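Local coordinates for protein transport protein SEC16 (Saccharomyces cerevisiae, PDB 3MZK) that takes part in initiating assembly of the COPII coat that forms transport vesicles at the endoplasmic reticulum, in cargo selection and also in autophagy, at residues B[61-66]-B[360-365]; B[82-87]-B[336-341]; B[236-241]-B[245-250]; B[220-225]-B[253-258]. All coordinates share one frame; numbering follows the deposited sequence.

How the interactions relate
Interactions 1 and 2 lie on one side of the chain's centre, with contact centres about 13 Å apart, and interactions 3 and 4 lie on the other side with the same spacing; between the two pairs the centres are about 29 to 39 Å apart. Interactions 1 and 2 each join an early helix (61-65, 77-94) to a late one (356-368, 330-344), so they record the chain doubling back, as in other ACE1-type coat proteins. Interactions 4 and 3 belong to the intervening chain, where helices 214-226, 231-240, 242-250 and 252-261 follow in succession. Within each pair the contacts touch, through Trp-83 and through Phe-238, Trp-247 and Ile-255, giving two separate packing regions along an elongated helical domain.

Interaction 1: B[61-66]-B[360-365]; sequences DMLKSF and IYHASL
Buried packing of apolar side chains around an imidazole joins the short helix 61-65, with the residue just after it, to helix 356-368, nearly three hundred residues further along the chain. Leu-63 and Phe-66 supply one side and His-362 the other, and no hydrogen bond passes between the segments. The leucine makes its approach with one branch: CD2 of Leu-63 lies 3.7 Å from NE2 of His-362, while the same methyl is 4.0 Å from CD2 of His-362. The two side chains slide past each other in opposite senses, and the methyl meets the ring obliquely. For His-362 this follows from its first torsion: CG is anti to the backbone N (chi1 -177°), which carries the imidazole out from its helix towards helix 61-65. The other branch of Leu-63 goes elsewhere, CD1 standing a loose 4.5 Å from CB of Leu-365.

Phe-66, the first residue to leave helical geometry, comes in at the imidazole edge, its CD2 being 4.3 Å from CE1 of His-362. This meeting brings an early helix against a late one, in keeping with the folded-back ACE1 architecture that Sec16 shares with other coat proteins: residues 61-66 enter the fold right after the three-stranded sheet, and 360-365 belong to its late helices. Both aromatic partners have further neighbours. The ring of Tyr-378 on helix 372-387 meets His-362 edge to face, Phe-66 stands edge to face with Trp-83, and Leu-334 of helix 330-344 also touches Phe-66. On helix 356-368, Ile-360, Tyr-361, Ser-364 and Leu-365 contact the chain of another protein in the assembly.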
loop_
_atom_site.group_PDB
_atom_site.type_symbol
_atom_site.label_atom_id
_atom_site.label_comp_id
_atom_site.label_asym_id
_atom_site.label_seq_id
_atom_site.Cartn_x
_atom_site.Cartn_y
_atom_site.Cartn_z
ATOM N N ASP B 61 -47.741 10.346 -14.937
ATOM C CA ASP B 61 -48.009 9.300 -13.960
ATOM C C ASP B 61 -46.725 9.025 -13.180
ATOM O O ASP B 61 -46.758 8.492 -12.071
ATOM C CB ASP B 61 -48.522 8.028 -14.641
ATOM N N MET B 62 -45.596 9.417 -13.766
ATOM C CA MET B 62 -44.283 9.204 -13.163
ATOM C C MET B 62 -44.191 9.812 -11.766
ATOM O O MET B 62 -44.035 9.095 -10.782
ATOM C CB MET B 62 -43.185 9.780 -14.062
ATOM C CG MET B 62 -41.796 9.202 -13.805
ATOM S SD MET B 62 -40.480 10.071 -14.689
ATOM C CE MET B 62 -41.096 9.999 -16.369
ATOM N N LEU B 63 -44.286 11.135 -11.685
ATOM C CA LEU B 63 -44.239 11.826 -10.397
ATOM C C LEU B 63 -45.338 11.381 -9.434
ATOM O O LEU B 63 -45.139 11.393 -8.220
ATOM C CB LEU B 63 -44.325 13.340 -10.588
ATOM C CG LEU B 63 -43.137 14.017 -11.266
ATOM C CD1 LEU B 63 -43.459 15.470 -11.552
ATOM C CD2 LEU B 63 -41.884 13.898 -10.411
ATOM N N LYS B 64 -46.493 11.001 -9.974
ATOM C CA LYS B 64 -47.642 10.627 -9.148
ATOM C C LYS B 64 -47.471 9.264 -8.491
ATOM O O LYS B 64 -47.937 9.042 -7.376
ATOM C CB LYS B 64 -48.938 10.647 -9.966
ATOM N N SER B 65 -46.795 8.356 -9.185
ATOM C CA SER B 65 -46.670 6.978 -8.721
ATOM C C SER B 65 -45.447 6.759 -7.829
ATOM O O SER B 65 -45.419 5.826 -7.026
ATOM C CB SER B 65 -46.623 6.023 -9.915
ATOM O OG SER B 65 -45.549 6.342 -10.785
ATOM N N PHE B 66 -44.441 7.617 -7.980
ATOM C CA PHE B 66 -43.204 7.514 -7.206
ATOM C C PHE B 66 -43.505 7.380 -5.717
ATOM O O PHE B 66 -44.277 8.165 -5.163
ATOM C CB PHE B 66 -42.319 8.737 -7.467
ATOM C CG PHE B 66 -40.934 8.627 -6.894
ATOM C CD1 PHE B 66 -40.052 7.667 -7.357
ATOM C CD2 PHE B 66 -40.504 9.503 -5.909
ATOM C CE1 PHE B 66 -38.767 7.570 -6.836
ATOM C CE2 PHE B 66 -39.223 9.410 -5.388
ATOM C CZ PHE B 66 -38.355 8.441 -5.852
ATOM N N ILE B 360 -37.335 20.398 -2.813
ATOM C CA ILE B 360 -38.366 21.396 -2.557
ATOM C C ILE B 360 -39.083 21.718 -3.858
ATOM O O ILE B 360 -40.309 21.835 -3.903
ATOM C CB ILE B 360 -37.769 22.684 -1.964
ATOM C CG1 ILE B 360 -37.036 22.380 -0.656
ATOM C CG2 ILE B 360 -38.853 23.730 -1.734
ATOM C CD1 ILE B 360 -36.409 23.600 -0.025
ATOM N N TYR B 361 -38.303 21.854 -4.921
ATOM C CA TYR B 361 -38.839 22.074 -6.256
ATOM C C TYR B 361 -39.734 20.909 -6.664
ATOM O O TYR B 361 -40.727 21.090 -7.373
ATOM C CB TYR B 361 -37.680 22.249 -7.233
ATOM C CG TYR B 361 -37.999 21.994 -8.681
ATOM C CD1 TYR B 361 -38.898 22.792 -9.369
ATOM C CD2 TYR B 361 -37.367 20.970 -9.373
ATOM C CE1 TYR B 361 -39.169 22.564 -10.705
ATOM C CE2 TYR B 361 -37.634 20.734 -10.702
ATOM C CZ TYR B 361 -38.531 21.532 -11.362
ATOM O OH TYR B 361 -38.784 21.290 -12.684
ATOM N N HIS B 362 -39.374 19.714 -6.203
ATOM C CA HIS B 362 -40.164 18.513 -6.439
ATOM C C HIS B 362 -41.525 18.683 -5.771
ATOM O O HIS B 362 -42.563 18.527 -6.410
ATOM C CB HIS B 362 -39.424 17.287 -5.888
ATOM C CG HIS B 362 -40.113 15.981 -6.143
ATOM N ND1 HIS B 362 -39.682 14.795 -5.588
ATOM C CD2 HIS B 362 -41.201 15.674 -6.891
ATOM C CE1 HIS B 362 -40.476 13.813 -5.980
ATOM N NE2 HIS B 362 -41.405 14.318 -6.770
ATOM N N ALA B 363 -41.513 19.021 -4.485
ATOM C CA ALA B 363 -42.745 19.277 -3.739
ATOM C C ALA B 363 -43.598 20.350 -4.405
ATOM O O ALA B 363 -44.819 20.253 -4.433
ATOM C CB ALA B 363 -42.430 19.672 -2.307
ATOM N N SER B 364 -42.947 21.376 -4.934
ATOM C CA SER B 364 -43.642 22.435 -5.655
ATOM C C SER B 364 -44.354 21.871 -6.880
ATOM O O SER B 364 -45.482 22.257 -7.184
ATOM C CB SER B 364 -42.656 23.525 -6.073
ATOM O OG SER B 364 -43.324 24.670 -6.563
ATOM N N LEU B 365 -43.692 20.953 -7.580
ATOM C CA LEU B 365 -44.268 20.335 -8.770
ATOM C C LEU B 365 -45.491 19.484 -8.450
ATOM O O LEU B 365 -46.407 19.363 -9.265
ATOM C CB LEU B 365 -43.226 19.496 -9.500
ATOM C CG LEU B 365 -42.284 20.305 -10.388
ATOM C CD1 LEU B 365 -41.152 19.433 -10.888
ATOM C CD2 LEU B 365 -43.043 20.914 -11.550
#

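Interaction 2: B[82-87]-B[336-341]; sequences KWMETT and DEIYEY
At their nearest pair, Met-84 and Ile-338, the backbones of helices 77-94 and 330-344 keep their CA atoms 10.0 Å apart, a separation that only long side chains bridge. Met-84 and Ile-338 do so tip to tip. The terminal methyl CD1 of Ile-338 lies 3.9 Å from SD of Met-84, and it is equally far, 3.9 Å, from CE of Met-84, so both ends of the S-C bond bear on one methyl group. Ile-338 presents CD1 this way because CG1 is anti to the carbonyl carbon (chi1 -68°) and the chain then runs on extended; the methionine, by contrast, bends at chi2 and chi3 to bring sulfur and methyl to the same target.

Trp-83 adds a looser touch, CZ3 of Trp-83 being 4.3 Å from CD1 of Ile-338, obliquely to the ring. The segments come from distant parts of the sequence, and their meeting is the doubling back of the helical chain expected of an ACE1 domain. From its own helix the indole is covered on one face: OG1 of Thr-87 lies over the centre, 3.2 Å above the ring plane, and bonds to O of Trp-83 at 2.8 Å. That carbonyl is gripped twice, since N of Thr-87 reaches it from the opposite face of its plane. The indole nitrogen NE1 pairs with OG of Ser-65, which anchors the ring to helix 61-65. Leu-110 of helix 101-111 packs on Met-84, while the carboxylate of the neighbouring Glu-337 is held by N of Leu-70 and OH of Tyr-378.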
loop_
_atom_site.group_PDB
_atom_site.type_symbol
_atom_site.label_atom_id
_atom_site.label_comp_id
_atom_site.label_asym_id
_atom_site.label_seq_id
_atom_site.Cartn_x
_atom_site.Cartn_y
_atom_site.Cartn_z
ATOM N N LYS B 82 -40.170 -2.315 -7.189
ATOM C CA LYS B 82 -41.276 -2.632 -8.083
ATOM C C LYS B 82 -41.623 -1.430 -8.961
ATOM O O LYS B 82 -41.885 -1.577 -10.156
ATOM C CB LYS B 82 -42.504 -3.079 -7.285
ATOM C CG LYS B 82 -43.622 -3.651 -8.142
ATOM C CD LYS B 82 -44.933 -3.735 -7.371
ATOM C CE LYS B 82 -44.812 -4.630 -6.146
ATOM N NZ LYS B 82 -46.073 -4.656 -5.348
ATOM N N TRP B 83 -41.620 -0.242 -8.363
ATOM C CA TRP B 83 -41.935 0.979 -9.094
ATOM C C TRP B 83 -40.967 1.215 -10.248
ATOM O O TRP B 83 -41.368 1.665 -11.320
ATOM C CB TRP B 83 -41.943 2.185 -8.153
ATOM C CG TRP B 83 -42.217 3.483 -8.851
ATOM C CD1 TRP B 83 -43.432 4.071 -9.040
ATOM C CD2 TRP B 83 -41.251 4.349 -9.455
ATOM N NE1 TRP B 83 -43.283 5.252 -9.724
ATOM C CE2 TRP B 83 -41.955 5.446 -9.990
ATOM C CE3 TRP B 83 -39.861 4.306 -9.593
ATOM C CZ2 TRP B 83 -41.314 6.489 -10.653
ATOM C CZ3 TRP B 83 -39.227 5.342 -10.250
ATOM C CH2 TRP B 83 -39.954 6.420 -10.773
ATOM N N MET B 84 -39.693 0.911 -10.027
ATOM C CA MET B 84 -38.691 1.034 -11.084
ATOM C C MET B 84 -38.955 0.059 -12.225
ATOM O O MET B 84 -38.882 0.432 -13.395
ATOM C CB MET B 84 -37.275 0.841 -10.533
ATOM C CG MET B 84 -36.887 1.853 -9.473
ATOM S SD MET B 84 -35.124 2.226 -9.451
ATOM C CE MET B 84 -34.901 2.942 -11.076
ATOM N N GLU B 85 -39.256 -1.190 -11.884
ATOM C CA GLU B 85 -39.635 -2.173 -12.892
ATOM C C GLU B 85 -40.764 -1.615 -13.753
ATOM O O GLU B 85 -40.632 -1.479 -14.971
ATOM C CB GLU B 85 -40.109 -3.472 -12.238
ATOM C CG GLU B 85 -39.029 -4.356 -11.650
ATOM C CD GLU B 85 -39.610 -5.607 -11.005
ATOM O OE1 GLU B 85 -40.854 -5.741 -10.983
ATOM O OE2 GLU B 85 -38.827 -6.450 -10.520
ATOM N N THR B 86 -41.873 -1.289 -13.099
ATOM C CA THR B 86 -43.053 -0.777 -13.781
ATOM C C THR B 86 -42.719 0.386 -14.694
ATOM O O THR B 86 -42.990 0.344 -15.894
ATOM C CB THR B 86 -44.103 -0.301 -12.774
ATOM O OG1 THR B 86 -44.391 -1.355 -11.847
ATOM C CG2 THR B 86 -45.376 0.107 -13.493
ATOM N N THR B 87 -42.129 1.424 -14.111
ATOM C CA THR B 87 -41.806 2.642 -14.842
ATOM C C THR B 87 -40.934 2.353 -16.057
ATOM O O THR B 87 -41.238 2.797 -17.166
ATOM C CB THR B 87 -41.086 3.659 -13.941
ATOM O OG1 THR B 87 -41.892 3.941 -12.791
ATOM C CG2 THR B 87 -40.828 4.944 -14.704
ATOM N N ASP B 336 -31.892 11.567 -9.089
ATOM C CA ASP B 336 -31.109 12.142 -8.006
ATOM C C ASP B 336 -31.513 11.607 -6.638
ATOM O O ASP B 336 -30.652 11.302 -5.812
ATOM C CB ASP B 336 -31.166 13.666 -8.028
ATOM C CG ASP B 336 -30.283 14.260 -9.105
ATOM O OD1 ASP B 336 -29.374 13.545 -9.574
ATOM O OD2 ASP B 336 -30.494 15.436 -9.480
ATOM N N GLU B 337 -32.812 11.474 -6.394
ATOM C CA GLU B 337 -33.260 10.974 -5.095
ATOM C C GLU B 337 -32.978 9.483 -4.916
ATOM O O GLU B 337 -32.628 9.036 -3.824
ATOM C CB GLU B 337 -34.737 11.275 -4.849
ATOM C CG GLU B 337 -35.193 10.839 -3.469
ATOM C CD GLU B 337 -36.525 11.432 -3.074
ATOM O OE1 GLU B 337 -37.051 12.280 -3.826
ATOM O OE2 GLU B 337 -37.042 11.050 -2.002
ATOM N N ILE B 338 -33.129 8.721 -5.993
ATOM C CA ILE B 338 -32.794 7.300 -5.977
ATOM C C ILE B 338 -31.298 7.088 -5.736
ATOM O O ILE B 338 -30.897 6.257 -4.912
ATOM C CB ILE B 338 -33.209 6.619 -7.291
ATOM C CG1 ILE B 338 -34.737 6.585 -7.395
ATOM C CG2 ILE B 338 -32.614 5.214 -7.379
ATOM C CD1 ILE B 338 -35.266 6.043 -8.705
ATOM N N TYR B 339 -30.479 7.850 -6.453
ATOM C CA TYR B 339 -29.033 7.802 -6.282
ATOM C C TYR B 339 -28.671 8.124 -4.837
ATOM O O TYR B 339 -27.743 7.541 -4.280
ATOM C CB TYR B 339 -28.362 8.787 -7.240
ATOM C CG TYR B 339 -26.862 8.658 -7.344
ATOM C CD1 TYR B 339 -26.269 7.441 -7.669
ATOM C CD2 TYR B 339 -26.035 9.763 -7.152
ATOM C CE1 TYR B 339 -24.887 7.319 -7.778
ATOM C CE2 TYR B 339 -24.654 9.653 -7.260
ATOM C CZ TYR B 339 -24.088 8.427 -7.574
ATOM O OH TYR B 339 -22.722 8.309 -7.681
ATOM N N GLU B 340 -29.413 9.040 -4.225
ATOM C CA GLU B 340 -29.171 9.389 -2.829
ATOM C C GLU B 340 -29.525 8.226 -1.914
ATOM O O GLU B 340 -28.771 7.887 -0.998
ATOM C CB GLU B 340 -29.979 10.621 -2.432
ATOM C CG GLU B 340 -29.739 11.081 -1.007
ATOM C CD GLU B 340 -30.669 12.207 -0.602
ATOM O OE1 GLU B 340 -31.887 12.084 -0.853
ATOM O OE2 GLU B 340 -30.187 13.214 -0.041
ATOM N N TYR B 341 -30.680 7.618 -2.164
ATOM C CA TYR B 341 -31.119 6.473 -1.379
ATOM C C TYR B 341 -30.061 5.376 -1.385
ATOM O O TYR B 341 -29.804 4.752 -0.360
ATOM C CB TYR B 341 -32.447 5.935 -1.908
ATOM C CG TYR B 341 -33.017 4.797 -1.094
ATOM C CD1 TYR B 341 -33.517 5.019 0.183
ATOM C CD2 TYR B 341 -33.060 3.501 -1.602
ATOM C CE1 TYR B 341 -34.040 3.983 0.935
ATOM C CE2 TYR B 341 -33.586 2.458 -0.859
ATOM C CZ TYR B 341 -34.074 2.707 0.409
ATOM O OH TYR B 341 -34.598 1.679 1.157
#

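Interaction 3: B[236-241]-B[245-250]; sequences KSFYTN and SQWASE
One face of the Phe-238 ring is covered by the methyl of Ala-248: a CH-pi contact in which CB of Ala-248 is 3.7 Å from the ring centroid and 21° off its normal. The methyl is displaced toward the CE1 side, with CB of Ala-248 3.5 Å from CE1 of Phe-238. At the far end of the ring, CZ of Phe-238 meets the rim of the indole, 4.2 Å from CZ3 of Trp-247. With CG beside the backbone N and anti to the carbonyl carbon, the phenyl is directed at helix 242-250. A smaller residue such as an alanine at Phe-238 would probably leave the Ala-248 methyl and the indole rim without their apolar partner, opening a gap between the helices.

The backbone link is the first turn of the second helix: N of Ser-245 donates to O of Asn-241 at 2.9 Å, with an angle of 141° at the hydrogen. Asn-241 is the N-cap, its OD1 accepting from N of Glu-243. Across this turn the short segment axes make an angle of 124° and come within 9.2 Å. Helix 275-290 flanks the corner through Phe-287, edge to face with Phe-238, and helix 214-226 through His-218 and Phe-219 at Trp-247.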
loop_
_atom_site.group_PDB
_atom_site.type_symbol
_atom_site.label_atom_id
_atom_site.label_comp_id
_atom_site.label_asym_id
_atom_site.label_seq_id
_atom_site.Cartn_x
_atom_site.Cartn_y
_atom_site.Cartn_z
ATOM N N LYS B 236 -6.323 12.696 -21.556
ATOM C CA LYS B 236 -5.891 14.053 -21.870
ATOM C C LYS B 236 -5.491 14.169 -23.336
ATOM O O LYS B 236 -5.502 15.258 -23.907
ATOM C CB LYS B 236 -4.729 14.482 -20.968
ATOM N N SER B 237 -5.143 13.040 -23.943
ATOM C CA SER B 237 -4.726 13.022 -25.339
ATOM C C SER B 237 -5.880 13.375 -26.276
ATOM O O SER B 237 -5.681 14.032 -27.299
ATOM C CB SER B 237 -4.158 11.652 -25.709
ATOM O OG SER B 237 -5.192 10.693 -25.840
ATOM N N PHE B 238 -7.082 12.930 -25.922
ATOM C CA PHE B 238 -8.269 13.210 -26.719
ATOM C C PHE B 238 -8.410 14.703 -27.009
ATOM O O PHE B 238 -8.595 15.104 -28.157
ATOM C CB PHE B 238 -9.527 12.713 -26.004
ATOM C CG PHE B 238 -9.561 11.228 -25.779
ATOM C CD1 PHE B 238 -10.433 10.677 -24.853
ATOM C CD2 PHE B 238 -8.733 10.381 -26.494
ATOM C CE1 PHE B 238 -10.477 9.307 -24.642
ATOM C CE2 PHE B 238 -8.771 9.008 -26.287
ATOM C CZ PHE B 238 -9.645 8.472 -25.358
ATOM N N TYR B 239 -8.320 15.518 -25.962
ATOM C CA TYR B 239 -8.519 16.961 -26.082
ATOM C C TYR B 239 -7.748 17.576 -27.246
ATOM O O TYR B 239 -8.225 18.513 -27.888
ATOM C CB TYR B 239 -8.134 17.675 -24.782
ATOM C CG TYR B 239 -9.020 17.351 -23.603
ATOM C CD1 TYR B 239 -8.524 16.661 -22.505
ATOM C CD2 TYR B 239 -10.355 17.733 -23.586
ATOM C CE1 TYR B 239 -9.331 16.363 -21.423
ATOM C CE2 TYR B 239 -11.169 17.440 -22.509
ATOM C CZ TYR B 239 -10.653 16.756 -21.431
ATOM O OH TYR B 239 -11.462 16.460 -20.356
ATOM N N THR B 240 -6.558 17.046 -27.515
ATOM C CA THR B 240 -5.683 17.609 -28.541
ATOM C C THR B 240 -5.947 17.047 -29.938
ATOM O O THR B 240 -5.664 17.708 -30.939
ATOM C CB THR B 240 -4.197 17.401 -28.194
ATOM O OG1 THR B 240 -3.905 15.998 -28.159
ATOM C CG2 THR B 240 -3.868 18.026 -26.844
ATOM N N ASN B 241 -6.483 15.833 -30.010
ATOM C CA ASN B 241 -6.766 15.206 -31.300
ATOM C C ASN B 241 -8.264 15.096 -31.606
ATOM O O ASN B 241 -8.968 14.262 -31.038
ATOM C CB ASN B 241 -6.100 13.831 -31.389
ATOM C CG ASN B 241 -6.060 13.294 -32.807
ATOM O OD1 ASN B 241 -6.920 13.612 -33.631
ATOM N ND2 ASN B 241 -5.056 12.475 -33.101
ATOM N N SER B 245 -10.918 12.247 -30.504
ATOM C CA SER B 245 -11.920 12.701 -29.548
ATOM C C SER B 245 -13.321 12.396 -30.065
ATOM O O SER B 245 -14.219 12.071 -29.292
ATOM C CB SER B 245 -11.767 14.195 -29.251
ATOM O OG SER B 245 -12.119 14.980 -30.373
ATOM N N GLN B 246 -13.503 12.499 -31.377
ATOM C CA GLN B 246 -14.780 12.159 -31.990
ATOM C C GLN B 246 -15.037 10.669 -31.824
ATOM O O GLN B 246 -16.163 10.248 -31.560
ATOM C CB GLN B 246 -14.798 12.545 -33.470
ATOM N N TRP B 247 -13.983 9.871 -31.969
ATOM C CA TRP B 247 -14.091 8.432 -31.777
ATOM C C TRP B 247 -14.464 8.098 -30.336
ATOM O O TRP B 247 -15.361 7.294 -30.087
ATOM C CB TRP B 247 -12.781 7.740 -32.153
ATOM C CG TRP B 247 -12.667 6.342 -31.623
ATOM C CD1 TRP B 247 -13.214 5.214 -32.162
ATOM C CD2 TRP B 247 -11.957 5.925 -30.452
ATOM N NE1 TRP B 247 -12.890 4.119 -31.397
ATOM C CE2 TRP B 247 -12.118 4.528 -30.341
ATOM C CE3 TRP B 247 -11.203 6.596 -29.485
ATOM C CZ2 TRP B 247 -11.552 3.793 -29.302
ATOM C CZ3 TRP B 247 -10.642 5.863 -28.454
ATOM C CH2 TRP B 247 -10.820 4.476 -28.371
ATOM N N ALA B 248 -13.772 8.731 -29.394
ATOM C CA ALA B 248 -13.968 8.458 -27.976
ATOM C C ALA B 248 -15.374 8.810 -27.513
ATOM O O ALA B 248 -16.001 8.050 -26.773
ATOM C CB ALA B 248 -12.939 9.207 -27.145
ATOM N N SER B 249 -15.866 9.964 -27.947
ATOM C CA SER B 249 -17.187 10.418 -27.531
ATOM C C SER B 249 -18.288 9.636 -28.241
ATOM O O SER B 249 -19.382 9.467 -27.709
ATOM C CB SER B 249 -17.346 11.919 -27.775
ATOM O OG SER B 249 -17.192 12.232 -29.147
ATOM N N GLU B 250 -17.991 9.151 -29.441
ATOM C CA GLU B 250 -18.968 8.390 -30.207
ATOM C C GLU B 250 -19.072 6.943 -29.724
ATOM O O GLU B 250 -20.124 6.320 -29.849
ATOM C CB GLU B 250 -18.640 8.438 -31.701
#

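Interaction 4: B[220-225]-B[253-258]; sequences LLLIFQ and KSIVAA
Leu-222 crosses from helix 214-226 to helix 252-261 with its branched end alone. Its CB, though directed at the partner helix, stops short of touching it, and CG serves as the fork. With CG anti to the backbone N (chi1 -180°), the side chain is thrown outward. From the fork, CD2 of Leu-222 goes to Ile-255, where it meets CG2 at 3.4 Å, the nearest approach of the two segments; the side chains cross here at about a right angle. The other methyl, CD1 of Leu-222, serves a different neighbour and packs on CZ of Phe-238.

Ile-255 divides its atoms in a similar way. Its CG2 takes the leucine, whereas CD1 of Ile-255, at the end of an extended chain, rests against CH2 of Trp-247. One helical turn further on, Ala-258 receives Ile-223: CD1 of Ile-223 is 4.1 Å from CB of Ala-258. The small methyl of the alanine allows close backbone approach at this point, the CA atoms of Ile-223 and Ala-258 being 7.5 Å apart. The contact is wholly apolar and buried, a two-point helix-helix interface in the alpha-helical Sec23-binding region of Sec16.

Helix 275-290 lies against the junction, Phe-280 touching both Leu-222 and Ile-255, and Leu-281 and Phe-284 continue this packing onto Val-256. Leu-123 of helix 116-123 packs on Val-256 and Ala-257. On helix 214-226, Leu-221 rests on helix 191-203, while Leu-220 and Phe-224 pack against Leu-158 and Leu-184 of the second subunit, another copy of this protein.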
loop_
_atom_site.group_PDB
_atom_site.type_symbol
_atom_site.label_atom_id
_atom_site.label_comp_id
_atom_site.label_asym_id
_atom_site.label_seq_id
_atom_site.Cartn_x
_atom_site.Cartn_y
_atom_site.Cartn_z
ATOM N N LEU B 220 -7.087 -0.335 -27.870
ATOM C CA LEU B 220 -6.072 -1.103 -27.151
ATOM C C LEU B 220 -5.221 -0.204 -26.261
ATOM O O LEU B 220 -4.954 -0.530 -25.100
ATOM C CB LEU B 220 -5.169 -1.861 -28.127
ATOM C CG LEU B 220 -5.747 -3.106 -28.795
ATOM C CD1 LEU B 220 -4.739 -3.696 -29.764
ATOM C CD2 LEU B 220 -6.155 -4.130 -27.747
ATOM N N LEU B 221 -4.796 0.926 -26.817
ATOM C CA LEU B 221 -3.968 1.872 -26.087
ATOM C C LEU B 221 -4.641 2.280 -24.789
ATOM O O LEU B 221 -4.016 2.268 -23.730
ATOM C CB LEU B 221 -3.688 3.105 -26.940
ATOM C CG LEU B 221 -2.908 4.225 -26.253
ATOM C CD1 LEU B 221 -1.612 3.700 -25.659
ATOM C CD2 LEU B 221 -2.631 5.341 -27.238
ATOM N N LEU B 222 -5.921 2.626 -24.869
ATOM C CA LEU B 222 -6.648 3.094 -23.697
ATOM C C LEU B 222 -6.780 2.025 -22.617
ATOM O O LEU B 222 -6.537 2.294 -21.441
ATOM C CB LEU B 222 -8.031 3.614 -24.086
ATOM C CG LEU B 222 -8.824 4.120 -22.881
ATOM C CD1 LEU B 222 -9.197 5.572 -23.065
ATOM C CD2 LEU B 222 -10.056 3.263 -22.642
ATOM N N ILE B 223 -7.177 0.820 -23.018
ATOM C CA ILE B 223 -7.312 -0.297 -22.084
ATOM C C ILE B 223 -6.030 -0.557 -21.300
ATOM O O ILE B 223 -6.067 -0.768 -20.088
ATOM C CB ILE B 223 -7.704 -1.593 -22.810
ATOM C CG1 ILE B 223 -9.064 -1.427 -23.485
ATOM C CG2 ILE B 223 -7.758 -2.744 -21.833
ATOM C CD1 ILE B 223 -9.534 -2.656 -24.212
ATOM N N PHE B 224 -4.900 -0.540 -21.998
ATOM C CA PHE B 224 -3.610 -0.789 -21.361
ATOM C C PHE B 224 -3.157 0.389 -20.505
ATOM O O PHE B 224 -2.451 0.206 -19.515
ATOM C CB PHE B 224 -2.546 -1.142 -22.407
ATOM C CG PHE B 224 -2.818 -2.426 -23.130
ATOM C CD1 PHE B 224 -3.222 -3.556 -22.432
ATOM C CD2 PHE B 224 -2.692 -2.504 -24.507
ATOM C CE1 PHE B 224 -3.486 -4.741 -23.096
ATOM C CE2 PHE B 224 -2.954 -3.690 -25.178
ATOM C CZ PHE B 224 -3.352 -4.808 -24.470
ATOM N N GLN B 225 -3.564 1.596 -20.882
ATOM C CA GLN B 225 -3.225 2.782 -20.101
ATOM C C GLN B 225 -3.956 2.779 -18.769
ATOM O O GLN B 225 -3.377 3.097 -17.733
ATOM C CB GLN B 225 -3.565 4.060 -20.865
ATOM C CG GLN B 225 -2.682 4.322 -22.062
ATOM C CD GLN B 225 -1.215 4.296 -21.705
ATOM O OE1 GLN B 225 -0.831 4.629 -20.584
ATOM N NE2 GLN B 225 -0.384 3.886 -22.654
ATOM N N LYS B 253 -19.618 4.158 -24.814
ATOM C CA LYS B 253 -20.313 3.033 -24.203
ATOM C C LYS B 253 -19.494 1.738 -24.217
ATOM O O LYS B 253 -19.368 1.072 -23.192
ATOM C CB LYS B 253 -21.671 2.821 -24.865
ATOM C CG LYS B 253 -22.777 3.629 -24.238
ATOM C CD LYS B 253 -24.108 3.302 -24.878
ATOM C CE LYS B 253 -25.234 4.131 -24.301
ATOM N NZ LYS B 253 -26.496 3.853 -25.026
ATOM N N SER B 254 -18.944 1.390 -25.378
ATOM C CA SER B 254 -18.157 0.169 -25.515
ATOM C C SER B 254 -16.795 0.299 -24.845
ATOM O O SER B 254 -16.219 -0.689 -24.399
ATOM C CB SER B 254 -17.991 -0.203 -26.991
ATOM O OG SER B 254 -17.443 0.875 -27.730
ATOM N N ILE B 255 -16.284 1.525 -24.781
ATOM C CA ILE B 255 -15.003 1.790 -24.136
ATOM C C ILE B 255 -15.072 1.503 -22.638
ATOM O O ILE B 255 -14.305 0.707 -22.109
ATOM C CB ILE B 255 -14.559 3.246 -24.344
ATOM C CG1 ILE B 255 -14.340 3.529 -25.830
ATOM C CG2 ILE B 255 -13.300 3.532 -23.554
ATOM C CD1 ILE B 255 -13.877 4.941 -26.119
ATOM N N VAL B 256 -16.001 2.158 -21.958
ATOM C CA VAL B 256 -16.195 1.928 -20.537
ATOM C C VAL B 256 -16.503 0.455 -20.274
ATOM O O VAL B 256 -15.999 -0.130 -19.320
ATOM C CB VAL B 256 -17.318 2.830 -19.972
ATOM C CG1 VAL B 256 -17.557 2.539 -18.496
ATOM C CG2 VAL B 256 -16.951 4.284 -20.165
ATOM N N ALA B 257 -17.324 -0.141 -21.134
ATOM C CA ALA B 257 -17.707 -1.544 -20.987
ATOM C C ALA B 257 -16.493 -2.466 -21.047
ATOM O O ALA B 257 -16.418 -3.450 -20.314
ATOM C CB ALA B 257 -18.734 -1.937 -22.046
ATOM N N ALA B 258 -15.546 -2.137 -21.918
ATOM C CA ALA B 258 -14.315 -2.906 -22.037
ATOM C C ALA B 258 -13.514 -2.844 -20.744
ATOM O O ALA B 258 -13.014 -3.863 -20.264
ATOM C CB ALA B 258 -13.479 -2.407 -23.201
#